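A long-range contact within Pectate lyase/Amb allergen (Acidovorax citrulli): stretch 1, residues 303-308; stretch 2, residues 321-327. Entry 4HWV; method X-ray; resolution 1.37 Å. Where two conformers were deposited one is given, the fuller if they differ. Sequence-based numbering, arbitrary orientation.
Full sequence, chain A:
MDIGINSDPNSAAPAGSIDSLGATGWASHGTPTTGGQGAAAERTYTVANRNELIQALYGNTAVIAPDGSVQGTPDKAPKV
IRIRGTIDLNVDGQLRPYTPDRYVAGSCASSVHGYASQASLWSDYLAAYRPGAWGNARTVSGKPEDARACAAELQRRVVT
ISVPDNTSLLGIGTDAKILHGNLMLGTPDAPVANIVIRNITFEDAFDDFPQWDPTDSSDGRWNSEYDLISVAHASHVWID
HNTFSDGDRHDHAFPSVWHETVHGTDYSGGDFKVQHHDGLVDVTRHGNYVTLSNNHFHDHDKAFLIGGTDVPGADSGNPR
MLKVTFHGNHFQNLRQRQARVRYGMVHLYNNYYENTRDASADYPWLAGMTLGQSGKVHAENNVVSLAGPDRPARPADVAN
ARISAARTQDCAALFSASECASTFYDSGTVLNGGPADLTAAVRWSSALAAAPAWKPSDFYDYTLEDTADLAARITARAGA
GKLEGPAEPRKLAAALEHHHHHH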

# COMPACT_ATOMS: atom_id res chain seq x y z
N ALA A 303 4.87 14.43 9.54
CA ALA A 303 3.50 14.27 10.04
C ALA A 303 2.72 15.58 10.29
O ALA A 303 1.64 15.77 9.72
N PHE A 304 3.25 16.44 11.17
CA PHE A 304 2.51 17.62 11.63
C PHE A 304 3.39 18.86 11.62
O PHE A 304 4.28 19.00 12.46
N LEU A 305 3.14 19.75 10.67
CA LEU A 305 3.82 21.03 10.64
C LEU A 305 2.92 22.02 11.37
O LEU A 305 1.81 22.33 10.90
N ILE A 306 3.36 22.49 12.54
CA ILE A 306 2.64 23.51 13.30
C ILE A 306 3.42 24.81 13.12
O ILE A 306 4.48 24.98 13.73
N GLY A 307 2.93 25.68 12.24
CA GLY A 307 3.65 26.90 11.88
C GLY A 307 4.60 26.66 10.72
O GLY A 307 5.53 25.85 10.83
N GLY A 308 4.37 27.33 9.60
CA GLY A 308 5.12 27.07 8.39
C GLY A 308 6.35 27.92 8.12
O GLY A 308 7.00 27.68 7.11
N MET A 321 -1.60 32.44 17.63
CA MET A 321 -2.29 31.38 16.90
C MET A 321 -1.65 30.03 17.22
O MET A 321 -0.76 29.93 18.07
N LEU A 322 -2.11 28.98 16.54
CA LEU A 322 -1.44 27.68 16.55
C LEU A 322 -1.48 26.99 17.91
O LEU A 322 -0.56 26.24 18.28
N LYS A 323 -2.57 27.20 18.65
CA LYS A 323 -2.77 26.47 19.89
C LYS A 323 -3.33 25.10 19.57
O LYS A 323 -4.46 24.98 19.05
N VAL A 324 -2.55 24.05 19.85
CA VAL A 324 -2.90 22.69 19.44
C VAL A 324 -2.63 21.73 20.60
O VAL A 324 -1.60 21.82 21.28
N THR A 325 -3.58 20.83 20.84
CA THR A 325 -3.41 19.75 21.81
C THR A 325 -3.42 18.41 21.09
O THR A 325 -4.32 18.14 20.28
N PHE A 326 -2.44 17.57 21.37
CA PHE A 326 -2.41 16.17 20.89
C PHE A 326 -2.48 15.25 22.11
O PHE A 326 -1.59 15.29 22.96
N HIS A 327 -3.48 14.38 22.18
CA HIS A 327 -3.49 13.40 23.25
C HIS A 327 -4.14 12.09 22.84
O HIS A 327 -5.09 12.07 22.05

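The touching parts of the two stretches run in nearly opposite directions, 158° apart, yet no hydrogen bond joins them. What holds them together is a seam of apolar side chains, and along stretch 2 the side chains that reach it come from every second residue, Leu-322, Val-324 and Phe-326, the last two in a strand.

Met-321, at the start, lies out of reach of stretch 1, its side chain in the m, m, t rotamer. Leu-322 makes the first contact. Its backbone has a positive phi of 67°, unusual for a residue with a side chain, and its CA-to-CB bond points toward stretch 1. With chi1 m and chi2 t, it sets CD1 3.6 Å from CA of Gly-307, while its CB lies 4.0 Å from CG2 of Ile-306. An aliphatic chain suits this buried place, because it meets both neighbours through carbon and brings no polar group that would need a partner. Gly-307 suits its own place doubly: a CB there would come within a tight 3.3 Å of Leu-322 CD1, and at its backbone angles of 88° and 117° it would also be jammed against the carbonyl oxygen of Ile-306.

Lys-323 points its CA-to-CB bond away from stretch 1, its long chain extended through t at chi2 and chi3 before turning p at chi4. NZ is hydrogen-bonded to a residue just outside the stretches, and the whole side chain stays clear of the apolar seam.

Val-324 returns toward stretch 1. Its chi1 is t, and CG2 lies 4.2 Å from CG2 of Ile-306. Short and beta-branched, it is at home in a strand and fills the space beside the isoleucine without a long reach. Ile-306, with both chi angles m, spans the middle of the contact, touching Leu-322, Val-324 and Phe-326.

Thr-325 is out of reach of stretch 1; its chi1 is m, and OG1 is hydrogen-bonded elsewhere in the structure, which satisfies the hydroxyl although the residue is buried.

Phe-326 again points toward stretch 1, with chi1 m and chi2 at 85°. Its CA lies 10.6 Å from CA of Phe-304, and the two rings meet across that gap. Its edge is directed toward the face of the Phe-304 ring, with centroids 4.9 Å apart and planes at 59°; CE2 of Phe-326 comes 3.8 Å from CD2 of Phe-304, whose own chi1 is m. Such an arrangement brings ring hydrogens toward the electron-rich face. At the edge of the Phe-326 ring, CZ lies 4.4 Å from CD1 of Ile-306.

His-327, with chi1 p, is out of reach, and its NE2 is hydrogen-bonded elsewhere.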

# COMPACT_ATOMS: atom_id res chain seq x y z
CB ALA A 303 3.52 13.42 11.29
CB PHE A 304 1.97 17.41 13.06
CG PHE A 304 1.32 16.09 13.26
CD1 PHE A 304 0.10 15.82 12.68
CD2 PHE A 304 1.92 15.11 14.05
CE1 PHE A 304 -0.52 14.58 12.84
CE2 PHE A 304 1.32 13.88 14.22
CZ PHE A 304 0.09 13.61 13.62
CB LEU A 305 4.01 21.49 9.19
CG LEU A 305 4.82 22.78 9.02
CD1 LEU A 305 6.29 22.54 9.35
CD2 LEU A 305 4.70 23.29 7.60
CB ILE A 306 2.51 23.15 14.81
CG1 ILE A 306 1.98 21.71 15.01
CG2 ILE A 306 1.62 24.17 15.51
CD1 ILE A 306 0.63 21.45 14.35
CB MET A 321 -2.19 31.64 15.40
CG MET A 321 -2.80 32.98 14.96
SD MET A 321 -4.60 32.95 15.12
CE MET A 321 -5.00 34.69 14.95
CB LEU A 322 -0.00 27.79 16.01
CG LEU A 322 0.15 28.56 14.69
CD1 LEU A 322 1.63 28.64 14.31
CD2 LEU A 322 -0.68 27.98 13.53
CB LYS A 323 -3.72 27.24 20.81
CG LYS A 323 -3.10 28.53 21.33
CD LYS A 323 -4.14 29.38 22.07
CE LYS A 323 -3.57 30.60 22.79
NZ LYS A 323 -2.90 31.52 21.84
CB VAL A 324 -2.06 22.23 18.22
CG1 VAL A 324 -2.54 20.87 17.74
CG2 VAL A 324 -2.15 23.24 17.10
CB THR A 325 -4.57 19.74 22.81
OG1 THR A 325 -4.67 21.02 23.46
CG2 THR A 325 -4.38 18.63 23.83
CB PHE A 326 -1.07 15.81 20.22
CG PHE A 326 -0.81 16.48 18.89
CD1 PHE A 326 -0.25 17.76 18.82
CD2 PHE A 326 -1.01 15.77 17.71
CE1 PHE A 326 0.07 18.34 17.60
CE2 PHE A 326 -0.69 16.34 16.47
CZ PHE A 326 -0.14 17.64 16.42
CB HIS A 327 -4.09 13.95 24.57
CG HIS A 327 -5.57 14.13 24.56
ND1 HIS A 327 -6.45 13.12 24.89
CD2 HIS A 327 -6.33 15.23 24.34
CE1 HIS A 327 -7.69 13.59 24.86
NE2 HIS A 327 -7.64 14.86 24.52